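Local coordinates for protein D-glycerate 2-kinase (Thermotoga maritima, PDB 2B8N) that catalyses the ATP-dependent, magnesium-requiring phosphorylation of D-glycerate to 2-phosphoglycerate, a step in the breakdown of serine via 3-hydroxypyruvate, at residues G79-K84 with F95-A100; T112-L117 with F141-E146; E118-L123 with E187-A192. All coordinates share one frame; numbering follows the deposited sequence.

Contact 1 (G79-K84 with F95-A100); sequences GVVVTK and FEIYEA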
loop_
_atom_site.group_PDB
_atom_site.type_symbol
_atom_site.label_atom_id
_atom_site.label_comp_id
_atom_site.label_asym_id
_atom_site.label_seq_id
_atom_site.Cartn_x
_atom_site.Cartn_y
_atom_site.Cartn_z
ATOM N N GLY A 79 -14.399 -17.051 -11.598
ATOM C CA GLY A 79 -13.353 -16.167 -11.115
ATOM C C GLY A 79 -12.863 -15.226 -12.204
ATOM O O GLY A 79 -12.783 -15.587 -13.394
ATOM N N VAL A 80 -12.529 -14.011 -11.785
ATOM C CA VAL A 80 -12.018 -12.987 -12.689
ATOM C C VAL A 80 -10.935 -12.160 -11.986
ATOM O O VAL A 80 -11.019 -11.871 -10.786
ATOM C CB VAL A 80 -13.153 -12.092 -13.237
ATOM C CG1 VAL A 80 -13.816 -11.315 -12.107
ATOM C CG2 VAL A 80 -12.651 -11.148 -14.325
ATOM N N VAL A 81 -9.904 -11.815 -12.757
ATOM C CA VAL A 81 -8.684 -11.193 -12.259
ATOM C C VAL A 81 -8.352 -9.994 -13.153
ATOM O O VAL A 81 -8.264 -10.134 -14.379
ATOM C CB VAL A 81 -7.531 -12.237 -12.287
ATOM C CG1 VAL A 81 -6.160 -11.590 -12.078
ATOM C CG2 VAL A 81 -7.793 -13.349 -11.250
ATOM N N VAL A 82 -8.209 -8.812 -12.533
ATOM C CA VAL A 82 -7.725 -7.594 -13.221
ATOM C C VAL A 82 -6.483 -7.058 -12.473
ATOM O O VAL A 82 -6.551 -6.762 -11.282
ATOM C CB VAL A 82 -8.802 -6.481 -13.300
ATOM C CG1 VAL A 82 -8.333 -5.339 -14.214
ATOM C CG2 VAL A 82 -10.109 -7.022 -13.807
ATOM N N THR A 83 -5.354 -6.939 -13.152
ATOM C CA THR A 83 -4.134 -6.457 -12.490
ATOM C C THR A 83 -3.364 -5.570 -13.474
ATOM O O THR A 83 -3.836 -5.320 -14.573
ATOM C CB THR A 83 -3.293 -7.650 -11.888
ATOM O OG1 THR A 83 -2.300 -7.165 -10.971
ATOM C CG2 THR A 83 -2.616 -8.472 -12.971
ATOM N N LYS A 84 -2.219 -5.049 -13.052
ATOM C CA LYS A 84 -1.362 -4.236 -13.913
ATOM C C LYS A 84 -0.799 -5.047 -15.095
ATOM O O LYS A 84 -0.548 -6.249 -14.979
ATOM C CB LYS A 84 -0.170 -3.686 -13.110
ATOM C CG LYS A 84 -0.405 -2.384 -12.382
ATOM C CD LYS A 84 0.838 -1.970 -11.587
ATOM C CE LYS A 84 1.909 -1.360 -12.475
ATOM N NZ LYS A 84 1.462 -0.091 -13.047
ATOM N N PHE A 95 -10.570 -19.292 -14.381
ATOM C CA PHE A 95 -10.796 -17.900 -14.046
ATOM C C PHE A 95 -10.424 -17.105 -15.266
ATOM O O PHE A 95 -9.596 -17.524 -16.060
ATOM C CB PHE A 95 -9.904 -17.438 -12.912
ATOM C CG PHE A 95 -10.218 -18.032 -11.572
ATOM C CD1 PHE A 95 -11.179 -19.015 -11.402
ATOM C CD2 PHE A 95 -9.492 -17.608 -10.457
ATOM C CE1 PHE A 95 -11.432 -19.546 -10.131
ATOM C CE2 PHE A 95 -9.719 -18.142 -9.199
ATOM C CZ PHE A 95 -10.689 -19.107 -9.032
ATOM N N GLU A 96 -11.044 -15.952 -15.406
ATOM C CA GLU A 96 -10.731 -15.045 -16.489
ATOM C C GLU A 96 -9.613 -14.113 -15.997
ATOM O O GLU A 96 -9.762 -13.430 -14.994
ATOM C CB GLU A 96 -12.001 -14.276 -16.899
ATOM C CG GLU A 96 -13.141 -15.185 -17.383
ATOM C CD GLU A 96 -14.465 -14.453 -17.564
ATOM O OE1 GLU A 96 -14.461 -13.270 -17.958
ATOM O OE2 GLU A 96 -15.517 -15.073 -17.311
ATOM N N ILE A 97 -8.483 -14.119 -16.698
ATOM C CA ILE A 97 -7.333 -13.323 -16.298
ATOM C C ILE A 97 -7.169 -12.097 -17.229
ATOM O O ILE A 97 -6.952 -12.241 -18.436
ATOM C CB ILE A 97 -6.028 -14.192 -16.243
ATOM C CG1 ILE A 97 -6.254 -15.493 -15.456
ATOM C CG2 ILE A 97 -4.874 -13.394 -15.633
ATOM C CD1 ILE A 97 -6.765 -15.297 -13.983
ATOM N N TYR A 98 -7.282 -10.906 -16.640
ATOM C CA TYR A 98 -7.185 -9.651 -17.355
ATOM C C TYR A 98 -6.143 -8.653 -16.773
ATOM O O TYR A 98 -5.796 -8.686 -15.587
ATOM C CB TYR A 98 -8.560 -8.999 -17.350
ATOM C CG TYR A 98 -9.671 -9.845 -17.954
ATOM C CD1 TYR A 98 -9.536 -10.411 -19.219
ATOM C CD2 TYR A 98 -10.878 -10.024 -17.281
ATOM C CE1 TYR A 98 -10.567 -11.160 -19.792
ATOM C CE2 TYR A 98 -11.921 -10.785 -17.836
ATOM C CZ TYR A 98 -11.765 -11.349 -19.099
ATOM O OH TYR A 98 -12.793 -12.093 -19.662
ATOM N N GLU A 99 -5.656 -7.771 -17.633
ATOM C CA GLU A 99 -4.771 -6.697 -17.218
ATOM C C GLU A 99 -5.264 -5.387 -17.820
ATOM O O GLU A 99 -5.909 -5.389 -18.864
ATOM C CB GLU A 99 -3.320 -6.991 -17.640
ATOM C CG GLU A 99 -2.842 -8.401 -17.264
ATOM C CD GLU A 99 -1.355 -8.619 -17.477
ATOM O OE1 GLU A 99 -0.768 -7.847 -18.243
ATOM O OE2 GLU A 99 -0.759 -9.549 -16.884
ATOM N N ALA A 100 -4.964 -4.275 -17.150
ATOM C CA ALA A 100 -5.493 -2.964 -17.544
ATOM C C ALA A 100 -4.625 -1.814 -17.055
ATOM O O ALA A 100 -3.599 -2.027 -16.380
ATOM C CB ALA A 100 -6.905 -2.798 -17.034
#
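Strand 96-100 forms one edge, within the chain, of a six-stranded parallel sheet, and here it pairs with strand 76-84. Five backbone hydrogen bonds join them in parallel register. In the first, Glu96 N reaches Gly79 O at 2.7 Å from above the carbonyl plane. Val81 N then meets Glu96 O almost along its C=O axis, and Tyr98 N lies in the carbonyl plane of Val81 O. Thr83 N donates to Tyr98 O, and Thr83 O accepts from Ala100 N. At the start of the pair Gly79 CA makes a CH-pi contact over one face of the Phe95 ring, 3.9 Å from the centroid of that ring. Val81 and Ile97 lie side by side on one face of the sheet, with CG2 of Val81 3.5 Å from CD1 of Ile97. On the other face Val80 CG2 meets Tyr98 CE2 obliquely at 3.6 Å. Tyr98 OH donates to Glu96 OE1 at 2.7 Å, linking two residues of the edge strand. Arg115 forms a salt bridge to the same oxygen. Helix 107-120 packs on the Val80, Val82 and Tyr98 face, helix 61-72 on the Val81, Thr83 and Ile97 face.

Contact 2 (T112-L117 with F141-E146); sequences TTRRVL and FELPLE
Thr113 makes the polar link between helix 107-120 and the segment 141-146. Its OG1 accepts a hydrogen bond from Glu142 N at 2.9 Å, with an N-H...O angle of 159°. OG1 lies beside the backbone N (chi1 -63°), which leaves CG2 anti to that N. The methyl therefore faces Leu143, with CG2 of Thr113 3.7 Å from CB of Leu143. One side chain thus holds the loop by its hydroxyl and packs against it by its methyl.

Leu143 points toward the helix and spreads its two methyls. CD1 sits over one face of the Arg114 guanidinium, off centre, and comes 3.3 Å from NH2 of Arg114. The two side chains cross at about a right angle. The other methyl, CD2, meets Leu117 CD1 at 3.7 Å. Phe141 meets Val116. Its ring presents an edge to that side chain, with CE1 of Phe141 4.0 Å from CG1 of Val116.

A second shell sets these groups. Thr113 OG1 is also bonded to Thr109 O, one turn back in the helix. Glu142 points away from the helix, and its OE1 uses the anti lone pair to accept from Leu143 N at 3.0 Å. Ser178 binds the same oxygen. Arg174 and Lys181 make salt bridges to OE2, so the buried carboxylate is well compensated and probably stays ionised. Phe185 meets the Phe141 ring edge-to-face, and Val180 packs on Thr113, Leu117 and Phe141.

Phe141 is the first residue after helix 137-140, and the extended chain then crosses helix 107-120. This is a helix-to-loop packing at the flank of an alpha/beta domain with a parallel sheet, within the DUF4147 region of a type-1 glycerate kinase.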
loop_
_atom_site.group_PDB
_atom_site.type_symbol
_atom_site.label_atom_id
_atom_site.label_comp_id
_atom_site.label_asym_id
_atom_site.label_seq_id
_atom_site.Cartn_x
_atom_site.Cartn_y
_atom_site.Cartn_z
ATOM N N THR A 112 -12.830 -4.495 -18.885
ATOM C CA THR A 112 -12.769 -5.521 -17.853
ATOM C C THR A 112 -13.750 -5.260 -16.715
ATOM O O THR A 112 -14.337 -6.196 -16.177
ATOM C CB THR A 112 -11.360 -5.727 -17.309
ATOM O OG1 THR A 112 -10.858 -4.492 -16.776
ATOM C CG2 THR A 112 -10.457 -6.262 -18.427
ATOM N N THR A 113 -13.914 -3.994 -16.348
ATOM C CA THR A 113 -14.878 -3.593 -15.328
ATOM C C THR A 113 -16.305 -3.898 -15.786
ATOM O O THR A 113 -17.109 -4.421 -15.027
ATOM C CB THR A 113 -14.754 -2.078 -15.008
ATOM O OG1 THR A 113 -13.460 -1.807 -14.451
ATOM C CG2 THR A 113 -15.824 -1.636 -14.002
ATOM N N ARG A 114 -16.612 -3.559 -17.026
ATOM C CA ARG A 114 -17.895 -3.898 -17.593
ATOM C C ARG A 114 -18.153 -5.411 -17.473
ATOM O O ARG A 114 -19.263 -5.828 -17.142
ATOM C CB ARG A 114 -17.970 -3.388 -19.033
ATOM C CG ARG A 114 -19.137 -3.862 -19.842
ATOM C CD ARG A 114 -19.131 -3.116 -21.175
ATOM N NE ARG A 114 -19.531 -1.719 -20.966
ATOM C CZ ARG A 114 -19.000 -0.642 -21.555
ATOM N NH1 ARG A 114 -17.993 -0.747 -22.424
ATOM N NH2 ARG A 114 -19.492 0.567 -21.257
ATOM N N ARG A 115 -17.125 -6.221 -17.707
ATOM C CA ARG A 115 -17.252 -7.690 -17.600
ATOM C C ARG A 115 -17.494 -8.133 -16.155
ATOM O O ARG A 115 -18.302 -9.025 -15.911
ATOM C CB ARG A 115 -16.006 -8.400 -18.165
ATOM C CG ARG A 115 -15.945 -9.906 -17.960
ATOM C CD ARG A 115 -17.208 -10.583 -18.426
ATOM N NE ARG A 115 -17.046 -12.028 -18.606
ATOM C CZ ARG A 115 -18.036 -12.844 -18.952
ATOM N NH1 ARG A 115 -19.244 -12.357 -19.175
ATOM N NH2 ARG A 115 -17.816 -14.144 -19.110
ATOM N N VAL A 116 -16.798 -7.513 -15.202
ATOM C CA VAL A 116 -17.026 -7.808 -13.785
ATOM C C VAL A 116 -18.500 -7.576 -13.386
ATOM O O VAL A 116 -19.056 -8.332 -12.573
ATOM C CB VAL A 116 -16.120 -6.960 -12.843
ATOM C CG1 VAL A 116 -16.502 -7.196 -11.393
ATOM C CG2 VAL A 116 -14.646 -7.274 -13.057
ATOM N N LEU A 117 -19.122 -6.532 -13.943
ATOM C CA LEU A 117 -20.517 -6.192 -13.600
ATOM C C LEU A 117 -21.486 -7.177 -14.252
ATOM O O LEU A 117 -22.594 -7.379 -13.744
ATOM C CB LEU A 117 -20.864 -4.730 -13.971
ATOM C CG LEU A 117 -20.153 -3.605 -13.174
ATOM C CD1 LEU A 117 -20.500 -2.228 -13.692
ATOM C CD2 LEU A 117 -20.439 -3.633 -11.686
ATOM N N PHE A 141 -10.151 -0.516 -11.670
ATOM C CA PHE A 141 -11.571 -0.801 -11.522
ATOM C C PHE A 141 -12.333 0.481 -11.777
ATOM O O PHE A 141 -12.329 1.365 -10.925
ATOM C CB PHE A 141 -11.833 -1.283 -10.085
ATOM C CG PHE A 141 -13.088 -2.103 -9.917
ATOM C CD1 PHE A 141 -13.477 -3.044 -10.872
ATOM C CD2 PHE A 141 -13.841 -1.980 -8.769
ATOM C CE1 PHE A 141 -14.623 -3.782 -10.704
ATOM C CE2 PHE A 141 -14.979 -2.738 -8.579
ATOM C CZ PHE A 141 -15.376 -3.633 -9.545
ATOM N N GLU A 142 -12.943 0.609 -12.958
ATOM C CA GLU A 142 -13.638 1.852 -13.341
ATOM C C GLU A 142 -14.466 1.692 -14.624
ATOM O O GLU A 142 -14.063 1.016 -15.568
ATOM C CB GLU A 142 -12.630 3.009 -13.501
ATOM C CG GLU A 142 -13.248 4.390 -13.761
ATOM C CD GLU A 142 -14.154 4.866 -12.632
ATOM O OE1 GLU A 142 -15.339 4.460 -12.581
ATOM O OE2 GLU A 142 -13.685 5.648 -11.789
ATOM N N LEU A 143 -15.629 2.335 -14.630
ATOM C CA LEU A 143 -16.533 2.386 -15.791
ATOM C C LEU A 143 -17.434 3.608 -15.572
ATOM O O LEU A 143 -18.292 3.565 -14.695
ATOM C CB LEU A 143 -17.365 1.104 -15.861
ATOM C CG LEU A 143 -18.506 1.002 -16.893
ATOM C CD1 LEU A 143 -17.980 0.670 -18.273
ATOM C CD2 LEU A 143 -19.542 -0.025 -16.487
ATOM N N PRO A 144 -17.188 4.726 -16.289
ATOM C CA PRO A 144 -18.014 5.954 -16.085
ATOM C C PRO A 144 -19.527 5.738 -16.202
ATOM O O PRO A 144 -19.974 4.771 -16.851
ATOM C CB PRO A 144 -17.549 6.898 -17.211
ATOM C CG PRO A 144 -16.216 6.379 -17.654
ATOM C CD PRO A 144 -16.093 4.932 -17.254
ATOM N N LEU A 145 -20.305 6.636 -15.594
ATOM C CA LEU A 145 -21.762 6.638 -15.789
ATOM C C LEU A 145 -22.080 6.994 -17.244
ATOM O O LEU A 145 -21.357 7.780 -17.857
ATOM C CB LEU A 145 -22.450 7.636 -14.858
ATOM C CG LEU A 145 -22.268 7.515 -13.332
ATOM C CD1 LEU A 145 -22.546 8.861 -12.653
ATOM C CD2 LEU A 145 -23.166 6.461 -12.737
ATOM N N GLU A 146 -23.157 6.410 -17.779
ATOM C CA GLU A 146 -23.610 6.672 -19.151
ATOM C C GLU A 146 -23.589 8.151 -19.481
ATOM O O GLU A 146 -24.215 8.947 -18.798
ATOM C CB GLU A 146 -25.038 6.155 -19.379
ATOM C CG GLU A 146 -25.164 4.820 -20.107
ATOM C CD GLU A 146 -26.510 4.708 -20.841
ATOM O OE1 GLU A 146 -27.530 5.160 -20.287
ATOM O OE2 GLU A 146 -26.562 4.192 -21.981
#

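Contact 3 (E118-L123 with E187-A192); sequences ELVDQL and ERVFPA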
loop_
_atom_site.group_PDB
_atom_site.type_symbol
_atom_site.label_atom_id
_atom_site.label_comp_id
_atom_site.label_asym_id
_atom_site.label_seq_id
_atom_site.Cartn_x
_atom_site.Cartn_y
_atom_site.Cartn_z
ATOM N N GLU A 118 -21.072 -7.795 -15.365
ATOM C CA GLU A 118 -21.861 -8.878 -15.972
ATOM C C GLU A 118 -21.824 -10.090 -15.070
ATOM O O GLU A 118 -22.836 -10.746 -14.867
ATOM C CB GLU A 118 -21.352 -9.242 -17.365
ATOM C CG GLU A 118 -21.462 -8.077 -18.324
ATOM C CD GLU A 118 -22.140 -8.470 -19.608
ATOM O OE1 GLU A 118 -23.271 -9.011 -19.529
ATOM O OE2 GLU A 118 -21.533 -8.242 -20.683
ATOM N N LEU A 119 -20.664 -10.364 -14.495
ATOM C CA LEU A 119 -20.544 -11.481 -13.581
ATOM C C LEU A 119 -21.332 -11.292 -12.273
ATOM O O LEU A 119 -21.734 -12.290 -11.682
ATOM C CB LEU A 119 -19.087 -11.802 -13.254
ATOM C CG LEU A 119 -18.196 -12.143 -14.448
ATOM C CD1 LEU A 119 -16.872 -12.803 -13.990
ATOM C CD2 LEU A 119 -18.904 -13.031 -15.466
ATOM N N VAL A 120 -21.593 -10.062 -11.825
ATOM C CA VAL A 120 -22.229 -9.879 -10.509
ATOM C C VAL A 120 -23.703 -9.453 -10.552
ATOM O O VAL A 120 -24.386 -9.494 -9.529
ATOM C CB VAL A 120 -21.423 -8.938 -9.576
ATOM C CG1 VAL A 120 -20.057 -9.506 -9.285
ATOM C CG2 VAL A 120 -21.276 -7.566 -10.155
ATOM N N ASP A 121 -24.225 -9.048 -11.701
ATOM C CA ASP A 121 -25.657 -8.705 -11.734
ATOM C C ASP A 121 -26.493 -9.980 -11.725
ATOM O O ASP A 121 -26.006 -11.066 -12.053
ATOM C CB ASP A 121 -26.028 -7.847 -12.950
ATOM C CG ASP A 121 -25.399 -6.474 -12.925
ATOM O OD1 ASP A 121 -25.155 -5.902 -11.828
ATOM O OD2 ASP A 121 -25.174 -5.964 -14.044
ATOM N N GLN A 122 -27.757 -9.834 -11.338
ATOM C CA GLN A 122 -28.662 -10.970 -11.208
ATOM C C GLN A 122 -28.017 -12.128 -10.442
ATOM O O GLN A 122 -27.903 -13.240 -10.962
ATOM C CB GLN A 122 -29.140 -11.461 -12.588
ATOM C CG GLN A 122 -29.998 -10.474 -13.384
ATOM C CD GLN A 122 -29.223 -9.749 -14.470
ATOM O OE1 GLN A 122 -28.144 -9.212 -14.223
ATOM N NE2 GLN A 122 -29.774 -9.734 -15.687
ATOM N N LEU A 123 -27.552 -11.831 -9.231
ATOM C CA LEU A 123 -27.197 -12.845 -8.241
ATOM C C LEU A 123 -28.293 -12.818 -7.194
ATOM O O LEU A 123 -28.962 -11.813 -7.030
ATOM C CB LEU A 123 -25.875 -12.528 -7.561
ATOM C CG LEU A 123 -24.586 -12.609 -8.371
ATOM C CD1 LEU A 123 -23.434 -12.378 -7.411
ATOM C CD2 LEU A 123 -24.445 -13.944 -9.070
ATOM N N GLU A 187 -23.636 -2.209 -4.316
ATOM C CA GLU A 187 -25.004 -1.945 -4.680
ATOM C C GLU A 187 -25.418 -2.804 -5.877
ATOM O O GLU A 187 -26.573 -3.208 -5.964
ATOM C CB GLU A 187 -25.176 -0.456 -4.968
ATOM C CG GLU A 187 -26.508 -0.081 -5.559
ATOM C CD GLU A 187 -26.756 1.408 -5.542
ATOM O OE1 GLU A 187 -25.948 2.163 -6.102
ATOM O OE2 GLU A 187 -27.774 1.821 -4.962
ATOM N N ARG A 188 -24.501 -3.093 -6.802
ATOM C CA ARG A 188 -24.839 -3.971 -7.957
ATOM C C ARG A 188 -24.825 -5.451 -7.594
ATOM O O ARG A 188 -25.565 -6.252 -8.137
ATOM C CB ARG A 188 -23.859 -3.765 -9.082
ATOM C CG ARG A 188 -23.982 -2.453 -9.792
ATOM C CD ARG A 188 -25.007 -2.517 -10.904
ATOM N NE ARG A 188 -24.556 -1.677 -12.007
ATOM C CZ ARG A 188 -24.239 -2.087 -13.234
ATOM N NH1 ARG A 188 -24.334 -3.353 -13.596
ATOM N NH2 ARG A 188 -23.825 -1.198 -14.127
ATOM N N VAL A 189 -23.952 -5.806 -6.667
ATOM C CA VAL A 189 -23.873 -7.172 -6.168
ATOM C C VAL A 189 -25.163 -7.577 -5.445
ATOM O O VAL A 189 -25.601 -8.733 -5.520
ATOM C CB VAL A 189 -22.667 -7.310 -5.248
ATOM C CG1 VAL A 189 -22.736 -8.601 -4.417
ATOM C CG2 VAL A 189 -21.403 -7.287 -6.095
ATOM N N PHE A 190 -25.760 -6.611 -4.749
ATOM C CA PHE A 190 -27.066 -6.788 -4.186
ATOM C C PHE A 190 -28.006 -7.454 -5.200
ATOM O O PHE A 190 -28.003 -7.110 -6.441
ATOM C CB PHE A 190 -27.667 -5.444 -3.735
ATOM C CG PHE A 190 -28.776 -5.593 -2.726
ATOM C CD1 PHE A 190 -28.476 -5.760 -1.374
ATOM C CD2 PHE A 190 -30.103 -5.615 -3.128
ATOM C CE1 PHE A 190 -29.500 -5.927 -0.423
ATOM C CE2 PHE A 190 -31.125 -5.785 -2.202
ATOM C CZ PHE A 190 -30.832 -5.942 -0.846
ATOM N N PRO A 191 -28.833 -8.393 -4.685
ATOM C CA PRO A 191 -28.961 -8.826 -3.261
ATOM C C PRO A 191 -27.922 -9.831 -2.734
ATOM O O PRO A 191 -28.014 -10.230 -1.581
ATOM C CB PRO A 191 -30.355 -9.442 -3.211
ATOM C CG PRO A 191 -30.517 -10.033 -4.581
ATOM C CD PRO A 191 -29.779 -9.109 -5.551
ATOM N N ALA A 192 -26.942 -10.232 -3.543
ATOM C CA ALA A 192 -25.849 -11.079 -3.028
ATOM C C ALA A 192 -24.992 -10.342 -1.992
ATOM O O ALA A 192 -25.043 -9.107 -1.885
ATOM C CB ALA A 192 -24.978 -11.622 -4.165
HETATM O O HOH W 1 -26.900 -8.889 -8.276
HETATM O O HOH W 2 -27.611 -6.255 -10.331
#
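Asp121 turns its carboxylate to the edge of the Arg188 guanidinium, and the two planes are only 22° apart. OD2 of Asp121 forms the salt bridge to NH1 of Arg188 at 2.8 Å. OD1 of Asp121 takes a second, weak bond from that NH1 at 3.2 Å. A single nitrogen thus spans both oxygens. The Arg188 chain bends at chi2 and chi3 to bring NH1 there, while NH2 makes a weak hydrogen bond to Gln179. On the side of strand 128-133, Val120 CB meets Val189 CG2 at 3.9 Å. Leu123 CB packs on Ala192 CB at 3.6 Å. Val129 of that strand backs Val120, Leu123 and Val189.

Helices 107-120 and 184-189 both end here, and two waters bridge the helix ends. Water 1 bonds to Val120 O at 2.9 Å and to Phe190 O at 2.8 Å, and accepts from Leu123 N. A cis peptide bond precedes Pro191, whose CD lies 3.2 Å from Leu123 O. Water 2 joins Asp121 OD1 to Arg188 O. The contact is therefore apolar toward the sheet and charged or hydrated around the ends of the helices. Pairing with Arg188 would favour the ionised form of Asp121.

How the contacts relate
Contact 1 comes first along the chain and closes the short loop between neighbouring strands 76-84 and 96-100. Helix 107-120 follows directly and serves both later contacts. Contact 2 joins its middle to the segment after helix 137-140, closing a loop that contains strand 128-133 and that helix. Contact 3 joins its end to the end of helix 184-189. Contacts 2 and 3 cross: contact 3 opens at 118-123, between 112-117 and 141-146, and closes at 187-192, after contact 2 has closed. Contact 1 is in series with both. Direct touches link all three: Tyr98 packs on Thr112, Val80 on Leu119, and Leu117 on Arg188. Together they tie the parallel sheet's edge to one flanking helix, and that helix to two later parts of the domain.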